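Local atomic coordinates of rhizobiales Sp. Pch2 (Marine metagenome, PDB entry 6PB3), a protein that probably uses ATP to remodel HORMA domain proteins, as TRIP13/Pch2-type AAA+ ATPases do, and so helps regulate bacterial cGAS-like enzymes in immunity against bacteriophages. Residues S37-M42 with I77-D82; K41-L46 with P196-M201; G51-A56 with N69-P74; H134-A139 with D188-G193; A178-F183 with P211-R216. All coordinates share one frame; numbering follows the deposited sequence.

Contact 1: S37-M42 with I77-D82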
# COMPACT_ATOMS: atom_id res chain seq x y z
N SER A 37 8.48 30.44 -21.29
CA SER A 37 7.54 31.22 -22.09
C SER A 37 6.13 31.17 -21.51
O SER A 37 5.47 32.21 -21.38
CB SER A 37 7.55 30.69 -23.53
OG SER A 37 6.42 31.15 -24.26
N ARG A 38 5.65 29.98 -21.17
CA ARG A 38 4.29 29.88 -20.64
C ARG A 38 4.18 30.57 -19.28
O ARG A 38 3.25 31.34 -19.03
CB ARG A 38 3.86 28.42 -20.53
CG ARG A 38 3.74 27.71 -21.84
CD ARG A 38 3.33 26.24 -21.63
NE ARG A 38 3.44 25.50 -22.88
CZ ARG A 38 3.33 24.18 -22.99
NH1 ARG A 38 3.12 23.43 -21.92
NH2 ARG A 38 3.45 23.61 -24.17
N LEU A 39 5.14 30.31 -18.39
CA LEU A 39 5.10 30.97 -17.09
C LEU A 39 5.17 32.47 -17.25
O LEU A 39 4.37 33.21 -16.66
CB LEU A 39 6.23 30.44 -16.19
CG LEU A 39 6.28 31.03 -14.78
CD1 LEU A 39 4.92 30.80 -14.10
CD2 LEU A 39 7.44 30.48 -13.91
N SER A 40 6.08 32.96 -18.10
CA SER A 40 6.26 34.40 -18.25
C SER A 40 5.02 35.04 -18.87
O SER A 40 4.57 36.11 -18.44
CB SER A 40 7.51 34.70 -19.10
OG SER A 40 7.41 35.97 -19.70
N LYS A 41 4.46 34.42 -19.91
CA LYS A 41 3.34 35.05 -20.59
C LYS A 41 2.07 35.00 -19.74
O LYS A 41 1.27 35.95 -19.75
CB LYS A 41 3.13 34.39 -21.95
CG LYS A 41 4.26 34.65 -22.97
CD LYS A 41 4.11 33.72 -24.17
CE LYS A 41 4.98 34.14 -25.37
NZ LYS A 41 4.70 33.24 -26.53
N MSE A 42 1.86 33.91 -18.99
CA MSE A 42 0.65 33.79 -18.15
C MSE A 42 0.66 34.85 -17.05
O MSE A 42 -0.36 35.51 -16.78
CB MSE A 42 0.54 32.39 -17.53
CG MSE A 42 -0.76 32.14 -16.76
SE MSE A 42 -2.40 32.32 -17.85
CE MSE A 42 -2.97 34.01 -17.33
N ILE A 77 -0.67 30.37 -10.49
CA ILE A 77 0.00 29.47 -11.42
C ILE A 77 0.70 28.39 -10.62
O ILE A 77 1.45 28.68 -9.68
CB ILE A 77 1.01 30.21 -12.32
CG1 ILE A 77 0.29 31.31 -13.10
CG2 ILE A 77 1.67 29.22 -13.29
CD1 ILE A 77 1.22 32.30 -13.80
N VAL A 78 0.46 27.13 -10.99
CA VAL A 78 1.03 25.98 -10.30
C VAL A 78 2.14 25.41 -11.16
O VAL A 78 1.94 25.14 -12.35
CB VAL A 78 -0.06 24.93 -10.01
CG1 VAL A 78 0.57 23.62 -9.49
CG2 VAL A 78 -1.02 25.46 -8.97
N LEU A 79 3.32 25.23 -10.57
CA LEU A 79 4.43 24.50 -11.18
C LEU A 79 4.51 23.15 -10.49
O LEU A 79 4.79 23.09 -9.29
CB LEU A 79 5.75 25.26 -11.04
CG LEU A 79 5.83 26.72 -11.48
CD1 LEU A 79 7.31 27.18 -11.48
CD2 LEU A 79 5.20 26.93 -12.84
N ALA A 80 4.28 22.08 -11.25
CA ALA A 80 4.19 20.73 -10.69
C ALA A 80 5.12 19.79 -11.43
O ALA A 80 5.23 19.86 -12.66
CB ALA A 80 2.75 20.20 -10.78
N GLY A 81 5.77 18.89 -10.71
CA GLY A 81 6.55 17.84 -11.35
C GLY A 81 7.79 17.47 -10.57
O GLY A 81 7.95 17.82 -9.40
N ASP A 82 8.67 16.73 -11.26
CA ASP A 82 9.83 16.10 -10.67
C ASP A 82 10.70 17.07 -9.87
O ASP A 82 10.93 18.21 -10.27
CB ASP A 82 10.68 15.44 -11.77
CG ASP A 82 9.89 14.39 -12.56
OD1 ASP A 82 8.94 13.82 -11.99
OD2 ASP A 82 10.23 14.14 -13.74
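Leu-39 and Ile-77 bring helix 37-42 and strand 77-81 closest, with their CA atoms 7.8 Å apart; the two axes run nearly antiparallel, at 165°, and come within 10.4 Å. That gap is filled by aliphatic side chains, most of them branched, and the two branches of Ile-77 serve different partners. Its CG2 methyl lies 3.7 Å from CD1 of Leu-39, while its longer arm ends in CD1, 3.6 Å from CG of Met-42, one turn of helix further on. Ile-77 therefore fills the space between two helix residues, a task that suits a beta-branched residue on a strand. Leu-39 leaves the helix with CG anti to the backbone N (chi1 -179°), which carries its fork over the sheet. There it crosses Leu-79 at about a right angle, CD1 of Leu-39 resting 4.1 Å from CD2 of Leu-79, and it also packs on Ile-221 of the next strand. Met-42, modelled as selenomethionine, touches Ile-77 through CB and CG alone. Its flexible chain then bends twice, taking the selenium away from the strand, and the residue also packs on Leu-281 of a neighbouring subunit. Val-78, between the two inward residues, points to the other face of the sheet, where it meets Met-201. Beyond Leu-79 the strand runs to Gly-81, where a CB would press against the preceding carbonyl O. With Gly-86, Lys-87 and Thr-88 it is consistent with a Walker A P-loop, so the helix covers the interior strand leading into the probable nucleotide-binding loop of an AAA+ alpha/beta fold.

Contact 2: K41-L46 with P196-M201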
# COMPACT_ATOMS: atom_id res chain seq x y z
N LYS A 41 4.46 34.42 -19.91
CA LYS A 41 3.34 35.05 -20.59
C LYS A 41 2.07 35.00 -19.74
O LYS A 41 1.27 35.95 -19.75
CB LYS A 41 3.13 34.39 -21.95
CG LYS A 41 4.26 34.65 -22.97
CD LYS A 41 4.11 33.72 -24.17
CE LYS A 41 4.98 34.14 -25.37
NZ LYS A 41 4.70 33.24 -26.53
N MSE A 42 1.86 33.91 -18.99
CA MSE A 42 0.65 33.79 -18.15
C MSE A 42 0.66 34.85 -17.05
O MSE A 42 -0.36 35.51 -16.78
CB MSE A 42 0.54 32.39 -17.53
CG MSE A 42 -0.76 32.14 -16.76
SE MSE A 42 -2.40 32.32 -17.85
CE MSE A 42 -2.97 34.01 -17.33
N LEU A 43 1.83 35.01 -16.42
CA LEU A 43 2.01 36.07 -15.44
C LEU A 43 1.73 37.44 -16.04
O LEU A 43 1.07 38.28 -15.41
CB LEU A 43 3.43 36.00 -14.87
CG LEU A 43 3.80 34.90 -13.85
CD1 LEU A 43 5.32 34.72 -13.75
CD2 LEU A 43 3.20 35.22 -12.45
N ALA A 44 2.21 37.69 -17.26
CA ALA A 44 1.94 38.99 -17.89
C ALA A 44 0.44 39.20 -18.07
O ALA A 44 -0.09 40.30 -17.83
CB ALA A 44 2.68 39.09 -19.23
N VAL A 45 -0.26 38.15 -18.50
CA VAL A 45 -1.70 38.24 -18.68
C VAL A 45 -2.40 38.50 -17.35
O VAL A 45 -3.34 39.30 -17.28
CB VAL A 45 -2.20 36.95 -19.35
CG1 VAL A 45 -3.72 36.90 -19.38
CG2 VAL A 45 -1.58 36.83 -20.75
N LEU A 46 -1.97 37.82 -16.28
CA LEU A 46 -2.64 37.96 -14.99
C LEU A 46 -2.51 39.37 -14.44
O LEU A 46 -3.42 39.87 -13.78
CB LEU A 46 -2.08 36.95 -14.00
CG LEU A 46 -2.43 35.49 -14.26
CD1 LEU A 46 -1.84 34.61 -13.17
CD2 LEU A 46 -3.95 35.32 -14.38
N PRO A 196 -2.65 44.39 -9.78
CA PRO A 196 -1.56 43.73 -10.54
C PRO A 196 -0.73 42.82 -9.63
O PRO A 196 0.38 43.17 -9.19
CB PRO A 196 -0.75 44.91 -11.07
CG PRO A 196 -0.92 45.96 -10.01
CD PRO A 196 -2.33 45.80 -9.47
N ALA A 197 -1.27 41.64 -9.35
CA ALA A 197 -0.64 40.68 -8.45
C ALA A 197 -0.96 39.25 -8.90
O ALA A 197 -2.07 38.99 -9.38
CB ALA A 197 -1.09 40.89 -7.01
N ALA A 198 0.01 38.35 -8.73
CA ALA A 198 -0.14 36.93 -9.07
C ALA A 198 0.59 36.07 -8.05
O ALA A 198 1.48 36.53 -7.34
CB ALA A 198 0.41 36.62 -10.47
N VAL A 199 0.21 34.79 -8.01
CA VAL A 199 0.79 33.82 -7.09
C VAL A 199 1.38 32.68 -7.90
O VAL A 199 0.73 32.14 -8.80
CB VAL A 199 -0.25 33.27 -6.09
CG1 VAL A 199 0.46 32.40 -5.02
CG2 VAL A 199 -1.06 34.38 -5.45
N ILE A 200 2.61 32.30 -7.57
CA ILE A 200 3.25 31.12 -8.12
C ILE A 200 3.39 30.12 -6.99
O ILE A 200 3.93 30.45 -5.92
CB ILE A 200 4.63 31.42 -8.72
CG1 ILE A 200 4.52 32.45 -9.85
CG2 ILE A 200 5.31 30.11 -9.18
CD1 ILE A 200 5.85 32.98 -10.36
N MSE A 201 2.95 28.91 -7.22
CA MSE A 201 3.28 27.92 -6.22
C MSE A 201 3.83 26.66 -6.84
O MSE A 201 3.39 26.21 -7.90
CB MSE A 201 2.07 27.64 -5.36
CG MSE A 201 0.94 26.96 -6.02
SE MSE A 201 -0.02 26.28 -4.48
CE MSE A 201 1.40 25.21 -3.78
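Leu-43, Leu-46, Ala-198 and Ile-200 bring no ring or other flat side-chain group to their contact, so there are no faces or edges to pair, and the closest pairs are methyl against methyl. This is helix-on-sheet packing in a P-loop NTPase alpha/beta fold: helix 41-46 runs obliquely antiparallel to strand 197-201, at 146°, with axes 8.3 Å apart at closest. The close approach is possible because Ala-198 is small. Its CB points at the helix and is met by two leucines one turn apart, CD2 of Leu-43 at 3.7 Å and CD1 of Leu-46 at 4.0 Å, while the CA atoms of Ala-198 and Leu-46 are 6.5 Å apart. The larger Ile-200, two places on and facing the same side of the sheet, fills the wider space with its long arm, since CG1 sits beside the backbone N (chi1 -59°) and CD1 extends to Leu-43. Ala-197 and Val-199 turn to the opposite face, where both rest on Leu-190 of helix 179-192. The helix surface turned from the strand meets a neighbouring subunit, with Val-45 packed on its Tyr-284. Leu-43 and Ile-200 cross at about a right angle, their CD1 methyls 3.8 Å apart.

Contact 3: G51-A56 with N69-P74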
# COMPACT_ATOMS: atom_id res chain seq x y z
N GLY A 51 -3.66 43.31 -22.30
CA GLY A 51 -2.78 42.91 -23.39
C GLY A 51 -3.27 41.66 -24.10
O GLY A 51 -3.07 41.52 -25.31
N LEU A 52 -3.92 40.75 -23.37
CA LEU A 52 -4.49 39.57 -24.02
C LEU A 52 -5.74 39.94 -24.82
O LEU A 52 -5.93 39.46 -25.94
CB LEU A 52 -4.84 38.50 -22.98
CG LEU A 52 -5.39 37.18 -23.54
CD1 LEU A 52 -4.35 36.51 -24.44
CD2 LEU A 52 -5.80 36.24 -22.41
N SER A 53 -6.59 40.80 -24.26
CA SER A 53 -7.76 41.27 -25.00
C SER A 53 -7.35 41.97 -26.28
O SER A 53 -7.94 41.74 -27.34
CB SER A 53 -8.60 42.20 -24.13
OG SER A 53 -8.81 41.65 -22.85
N ALA A 54 -6.33 42.83 -26.21
CA ALA A 54 -5.90 43.54 -27.40
C ALA A 54 -5.35 42.58 -28.44
O ALA A 54 -5.68 42.69 -29.63
CB ALA A 54 -4.86 44.60 -27.04
N TRP A 55 -4.53 41.61 -28.01
CA TRP A 55 -4.05 40.60 -28.95
C TRP A 55 -5.20 39.87 -29.62
O TRP A 55 -5.18 39.65 -30.84
CB TRP A 55 -3.14 39.59 -28.24
CG TRP A 55 -2.91 38.36 -29.08
CD1 TRP A 55 -1.97 38.19 -30.05
CD2 TRP A 55 -3.67 37.15 -29.04
NE1 TRP A 55 -2.08 36.94 -30.61
CE2 TRP A 55 -3.12 36.28 -30.01
CE3 TRP A 55 -4.76 36.70 -28.28
CZ2 TRP A 55 -3.62 35.00 -30.24
CZ3 TRP A 55 -5.26 35.43 -28.52
CH2 TRP A 55 -4.69 34.59 -29.49
N ALA A 56 -6.23 39.49 -28.84
CA ALA A 56 -7.37 38.78 -29.41
C ALA A 56 -8.07 39.61 -30.47
O ALA A 56 -8.43 39.09 -31.54
CB ALA A 56 -8.36 38.40 -28.31
N ASN A 69 -12.22 32.50 -21.18
CA ASN A 69 -11.83 31.58 -20.13
C ASN A 69 -10.51 31.99 -19.48
O ASN A 69 -10.38 31.94 -18.26
CB ASN A 69 -11.76 30.15 -20.66
CG ASN A 69 -11.02 30.04 -21.99
OD1 ASN A 69 -10.09 30.80 -22.26
ND2 ASN A 69 -11.44 29.10 -22.83
N VAL A 70 -9.53 32.44 -20.28
CA VAL A 70 -8.19 32.66 -19.75
C VAL A 70 -8.15 33.86 -18.81
O VAL A 70 -7.43 33.86 -17.80
CB VAL A 70 -7.17 32.84 -20.90
CG1 VAL A 70 -5.81 33.21 -20.35
CG2 VAL A 70 -7.07 31.59 -21.71
N ILE A 71 -8.92 34.90 -19.11
CA ILE A 71 -8.76 36.16 -18.38
C ILE A 71 -9.36 36.05 -16.99
O ILE A 71 -8.75 36.47 -16.00
CB ILE A 71 -9.38 37.31 -19.18
CG1 ILE A 71 -8.44 37.72 -20.31
CG2 ILE A 71 -9.69 38.49 -18.28
CD1 ILE A 71 -8.92 38.93 -21.07
N ARG A 72 -10.55 35.48 -16.89
CA ARG A 72 -11.30 35.51 -15.64
C ARG A 72 -10.75 34.56 -14.58
O ARG A 72 -11.35 34.46 -13.50
CB ARG A 72 -12.77 35.18 -15.93
N ARG A 73 -9.64 33.87 -14.83
CA ARG A 73 -9.14 32.89 -13.88
C ARG A 73 -8.53 33.57 -12.66
O ARG A 73 -7.86 34.60 -12.79
CB ARG A 73 -8.08 32.01 -14.52
CG ARG A 73 -8.46 31.37 -15.82
CD ARG A 73 -9.69 30.48 -15.67
NE ARG A 73 -9.75 29.68 -14.44
CZ ARG A 73 -9.04 28.58 -14.23
NH1 ARG A 73 -8.18 28.14 -15.15
NH2 ARG A 73 -9.19 27.91 -13.09
N PRO A 74 -8.69 32.99 -11.47
CA PRO A 74 -7.93 33.48 -10.32
C PRO A 74 -6.46 33.50 -10.63
O PRO A 74 -5.94 32.63 -11.36
CB PRO A 74 -8.27 32.45 -9.22
CG PRO A 74 -9.48 31.71 -9.71
CD PRO A 74 -9.37 31.71 -11.20
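Leu-52 meets two successive residues of the short helix 69-71, and its orientation differs toward each. It crosses Val-70 at about a right angle, whereas it lies antiparallel alongside Ile-71, the two side chains passing each other. A single methyl does the touching in both cases: CD2 of Leu-52 lies 3.7 Å from CG1 of Val-70 and 3.7 Å from CG1 of Ile-71. Leu-52 reaches them with CG anti to the backbone N (chi1 -177°), and leucine suits the place because its fork projects far enough to span helices whose nearest CA atoms, those of Leu-52 and Ile-71, are 7.9 Å apart. Val-70 is buried and offers a compact branched surface. Ile-71, at the border of the contact, extends further. Its CG1 passes alongside the leucine, and its CD1 runs on to the hydroxyl of Ser-53, ending 3.3 Å from OG. A methyl group gives that oxygen no hydrogen bond; OG instead makes a weak one back to the carbonyl O of Pro-49 in its own helix, which lets a small polar residue sit beside an aliphatic tip. Trp-55, out of contact with helix 69-71, gives its NE1 proton to the carbonyl O of Thr-287 in a neighbouring subunit; Leu-52 itself also packs on Tyr-284 of that subunit. Within the chain, CD2 of Leu-52 also lies 3.7 Å from CG1 of Val-45 on helix 33-47, so the two consecutive helices 33-47 and 49-59 meet here with the short helix 68-71 that precedes strand 76-81.

Contact 4: H134-A139 with D188-G193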
# COMPACT_ATOMS: atom_id res chain seq x y z
N HIS A 134 -0.34 41.91 2.86
CA HIS A 134 0.76 42.72 2.37
C HIS A 134 0.74 42.79 0.85
O HIS A 134 0.89 43.88 0.27
CB HIS A 134 2.09 42.15 2.87
CG HIS A 134 3.29 42.98 2.51
ND1 HIS A 134 4.24 42.56 1.61
CD2 HIS A 134 3.69 44.20 2.95
CE1 HIS A 134 5.18 43.49 1.50
NE2 HIS A 134 4.87 44.49 2.30
N THR A 135 0.52 41.65 0.19
CA THR A 135 0.51 41.63 -1.27
C THR A 135 -0.57 42.56 -1.82
O THR A 135 -0.31 43.32 -2.76
CB THR A 135 0.30 40.21 -1.76
OG1 THR A 135 1.29 39.36 -1.17
CG2 THR A 135 0.41 40.14 -3.27
N VAL A 136 -1.76 42.53 -1.23
CA VAL A 136 -2.84 43.43 -1.65
C VAL A 136 -2.44 44.88 -1.46
O VAL A 136 -2.63 45.72 -2.35
CB VAL A 136 -4.14 43.09 -0.89
CG1 VAL A 136 -5.22 44.11 -1.20
CG2 VAL A 136 -4.60 41.68 -1.22
N SER A 137 -1.87 45.21 -0.30
CA SER A 137 -1.49 46.59 -0.02
C SER A 137 -0.47 47.10 -1.04
O SER A 137 -0.65 48.17 -1.63
CB SER A 137 -0.95 46.71 1.40
OG SER A 137 -0.43 48.00 1.65
N GLU A 138 0.59 46.33 -1.26
CA GLU A 138 1.62 46.76 -2.20
C GLU A 138 1.07 46.87 -3.61
O GLU A 138 1.42 47.80 -4.35
CB GLU A 138 2.80 45.78 -2.16
CG GLU A 138 3.72 46.00 -0.98
CD GLU A 138 4.31 47.40 -0.97
OE1 GLU A 138 4.87 47.82 -2.02
OE2 GLU A 138 4.20 48.09 0.06
N ALA A 139 0.19 45.95 -4.01
CA ALA A 139 -0.39 46.02 -5.35
C ALA A 139 -1.26 47.26 -5.52
O ALA A 139 -1.35 47.81 -6.62
CB ALA A 139 -1.19 44.75 -5.63
N ASP A 188 -8.71 34.41 -4.05
CA ASP A 188 -9.96 35.02 -4.50
C ASP A 188 -9.90 36.53 -4.38
O ASP A 188 -10.37 37.25 -5.27
CB ASP A 188 -11.12 34.47 -3.68
CG ASP A 188 -11.41 33.03 -3.98
OD1 ASP A 188 -10.83 32.51 -4.95
OD2 ASP A 188 -12.21 32.42 -3.24
N ARG A 189 -9.32 37.03 -3.29
CA ARG A 189 -9.23 38.47 -3.08
C ARG A 189 -8.38 39.13 -4.16
O ARG A 189 -8.73 40.20 -4.66
CB ARG A 189 -8.67 38.72 -1.68
CG ARG A 189 -8.77 40.13 -1.17
CD ARG A 189 -8.33 40.14 0.27
NE ARG A 189 -7.94 41.46 0.74
CZ ARG A 189 -7.19 41.67 1.82
NH1 ARG A 189 -6.75 40.65 2.54
NH2 ARG A 189 -6.88 42.91 2.17
N LEU A 190 -7.28 38.49 -4.55
CA LEU A 190 -6.47 39.01 -5.65
C LEU A 190 -7.24 38.96 -6.96
O LEU A 190 -7.08 39.83 -7.82
CB LEU A 190 -5.16 38.22 -5.77
CG LEU A 190 -4.14 38.34 -4.63
CD1 LEU A 190 -2.84 37.61 -4.98
CD2 LEU A 190 -3.88 39.79 -4.31
N GLY A 191 -8.06 37.92 -7.14
CA GLY A 191 -8.80 37.78 -8.39
C GLY A 191 -9.97 38.74 -8.48
O GLY A 191 -10.22 39.32 -9.54
N ASN A 192 -10.67 38.95 -7.36
CA ASN A 192 -11.79 39.88 -7.34
C ASN A 192 -11.36 41.28 -7.77
O ASN A 192 -12.04 41.92 -8.58
CB ASN A 192 -12.41 39.92 -5.94
CG ASN A 192 -13.45 38.83 -5.72
OD1 ASN A 192 -14.03 38.31 -6.68
ND2 ASN A 192 -13.70 38.50 -4.46
N GLY A 193 -10.21 41.74 -7.29
CA GLY A 193 -9.75 43.06 -7.66
C GLY A 193 -9.03 43.06 -9.00
O GLY A 193 -8.70 42.02 -9.57
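Val-136 makes the tight part of this contact with Leu-190, the pair whose CA atoms, 7.0 Å apart, are nearest across the two segments. Helices 134-139 and 188-192 run almost parallel, at 20°, with axes still 10.7 Å apart at closest, so side chains must bridge the space. CG2 of Val-136 meets CD2 of Leu-190 at 3.7 Å, and the two residues cross obliquely. The longer leucine spans most of the gap, while the compact valine presents both methyls. Thr-135 joins more loosely: its CG2 is 4.4 Å from the same CD2 of Leu-190, and its buried hydroxyl is satisfied by the carbonyl O of Ala-131, one turn back. Below this apolar part lies the sheet, with Ala-197 touching both Thr-135 and Leu-190. The outer side is different. Arg-189 is exposed and, in this crystal, where it also touches a lattice neighbour, reaches across with CG anti to the backbone N (chi1 -168°) and its chain extended to NE. This lays one face of the guanidinium over Val-136, whose CG2 stands 3.8 Å above the plane, displaced from the centre of the group. CG1 of Val-136 meets the far end of the group, 3.9 Å from NH2. Such contact leaves the N-H bonds, which lie in the guanidinium plane, directed elsewhere, and NH2 forms a salt bridge with Glu-133 of the first helix. The chemistry is thus divided: aliphatic groups join the helices above the sheet, while at the solvent border an arginine lays its flat face against valine and pairs its charge with a glutamate of the helix it crosses to.

Contact 5: A178-F183 with P211-R216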
# COMPACT_ATOMS: atom_id res chain seq x y z
N ALA A 178 -7.64 25.23 7.38
CA ALA A 178 -7.38 26.50 8.04
C ALA A 178 -6.38 27.29 7.23
O ALA A 178 -6.69 28.39 6.74
CB ALA A 178 -6.85 26.26 9.45
N GLY A 179 -5.18 26.73 7.09
CA GLY A 179 -4.19 27.34 6.22
C GLY A 179 -4.61 27.31 4.76
O GLY A 179 -4.34 28.24 4.01
N VAL A 180 -5.26 26.22 4.34
CA VAL A 180 -5.78 26.17 2.98
C VAL A 180 -6.85 27.24 2.79
O VAL A 180 -6.91 27.89 1.75
CB VAL A 180 -6.32 24.76 2.68
CG1 VAL A 180 -7.05 24.74 1.35
CG2 VAL A 180 -5.19 23.76 2.66
N ASN A 181 -7.68 27.46 3.81
CA ASN A 181 -8.75 28.44 3.66
C ASN A 181 -8.20 29.86 3.57
O ASN A 181 -8.68 30.66 2.77
CB ASN A 181 -9.74 28.32 4.82
CG ASN A 181 -11.12 27.93 4.34
OD1 ASN A 181 -11.38 26.77 4.03
ND2 ASN A 181 -12.00 28.92 4.24
N ALA A 182 -7.18 30.17 4.38
CA ALA A 182 -6.53 31.48 4.29
C ALA A 182 -5.95 31.70 2.90
O ALA A 182 -5.97 32.82 2.37
CB ALA A 182 -5.44 31.60 5.35
N PHE A 183 -5.40 30.64 2.30
CA PHE A 183 -4.79 30.75 0.98
C PHE A 183 -5.85 30.97 -0.09
O PHE A 183 -5.69 31.83 -0.97
CB PHE A 183 -3.99 29.49 0.70
CG PHE A 183 -3.15 29.56 -0.52
CD1 PHE A 183 -2.05 30.40 -0.58
CD2 PHE A 183 -3.44 28.77 -1.62
CE1 PHE A 183 -1.26 30.46 -1.71
CE2 PHE A 183 -2.66 28.82 -2.76
CZ PHE A 183 -1.57 29.68 -2.80
N PRO A 211 -7.63 20.21 -3.32
CA PRO A 211 -8.41 20.40 -4.55
C PRO A 211 -8.91 21.82 -4.74
O PRO A 211 -8.98 22.31 -5.87
CB PRO A 211 -9.59 19.42 -4.37
CG PRO A 211 -9.10 18.44 -3.34
CD PRO A 211 -8.17 19.16 -2.45
N ALA A 212 -9.28 22.48 -3.65
CA ALA A 212 -9.75 23.86 -3.73
C ALA A 212 -8.63 24.82 -4.13
O ALA A 212 -8.91 25.91 -4.64
CB ALA A 212 -10.38 24.26 -2.40
N VAL A 213 -7.38 24.42 -3.93
CA VAL A 213 -6.27 25.18 -4.50
C VAL A 213 -6.10 24.83 -5.97
O VAL A 213 -5.97 25.72 -6.81
CB VAL A 213 -4.98 24.93 -3.70
CG1 VAL A 213 -3.76 25.41 -4.49
CG2 VAL A 213 -5.06 25.62 -2.35
N ARG A 214 -6.12 23.54 -6.30
CA ARG A 214 -5.85 23.11 -7.66
C ARG A 214 -6.83 23.71 -8.65
O ARG A 214 -6.44 24.19 -9.72
CB ARG A 214 -5.90 21.58 -7.73
CG ARG A 214 -4.84 20.99 -8.61
CD ARG A 214 -5.01 19.51 -8.75
NE ARG A 214 -5.18 18.84 -7.47
CZ ARG A 214 -5.38 17.54 -7.36
NH1 ARG A 214 -5.42 16.81 -8.47
NH2 ARG A 214 -5.55 16.96 -6.17
N ARG A 215 -8.12 23.71 -8.30
CA ARG A 215 -9.15 24.14 -9.23
C ARG A 215 -9.10 25.64 -9.51
O ARG A 215 -9.68 26.08 -10.50
CB ARG A 215 -10.53 23.74 -8.71
CG ARG A 215 -11.07 24.61 -7.57
CD ARG A 215 -12.49 24.11 -7.16
NE ARG A 215 -13.13 25.02 -6.20
CZ ARG A 215 -13.40 24.70 -4.94
NH1 ARG A 215 -13.10 23.49 -4.47
NH2 ARG A 215 -13.98 25.60 -4.15
N ARG A 216 -8.40 26.41 -8.68
CA ARG A 216 -8.24 27.84 -8.90
C ARG A 216 -7.04 28.22 -9.76
O ARG A 216 -6.95 29.37 -10.19
CB ARG A 216 -8.14 28.56 -7.56
CG ARG A 216 -9.47 28.65 -6.84
CD ARG A 216 -9.32 29.19 -5.43
NE ARG A 216 -10.60 29.57 -4.84
CZ ARG A 216 -11.45 28.72 -4.26
NH1 ARG A 216 -11.17 27.42 -4.22
NH2 ARG A 216 -12.59 29.17 -3.73
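Phe-183 meets Val-213 with the edge of its ring: CG2 of the valine lies near the ring plane, 3.6 Å from CD2. The conformation of each side chain explains the meeting. In Phe-183, CG stands anti to the backbone N (chi1 -171°), which swings the ring from the helix flank toward the second segment. Val-213, with CG1 in the corresponding anti position (chi1 165°), turns both methyls to the ring, CG1 being 4.0 Å from CE2. A broad aromatic and a beta-branched residue fit together here by crossing at about a right angle. One turn earlier, Val-180 approaches the same methyl more loosely, its CG1 4.3 Å from CG2 of Val-213. The ring also rests on Val-199 and Met-201 of the sheet.

Arg-216 is extended and then turned at its end so that the guanidinium folds back over its own segment. NH1 gives a hydrogen bond of 2.8 Å to the carbonyl O of Ala-212, at an N-H...O angle of 151°, the acceptor lying close to the guanidinium plane. NE forms a salt bridge with Asp-188, so the head group is held from two sides. Next to it, Arg-215 packs on Thr-88, in the probable Walker A loop of a neighbouring subunit. A short helical segment after the fourth core strand, with a run of arginines at a subunit interface, resembles the second region of homology of AAA ATPases, where relatives carry arginine fingers, though such a role is not established here.

Contacts 1 and 2 share helix 33-47 and cover neighbouring parallel strands, their centres 10 Å apart; N of Ile-77 lies 2.8 Å from O of Val-199, a probable hydrogen bond between those strands. Contact 3 extends this layer outward, 12 Å from contact 2 between centres. On the other face of the sheet lie contacts 4 and 5, which both use helix 179-192, and Asp-188 OD1 meets Arg-216 NE at 3.0 Å to join them. SE of Met-201 reaches CG1 of Val-213 at 3.8 Å, linking contact 2 to contact 5. Contact 1 leads to the probable P-loop, while Arg-215 of contact 5 packs on that of a neighbouring subunit, as expected for a ring-forming ATPase of six chains.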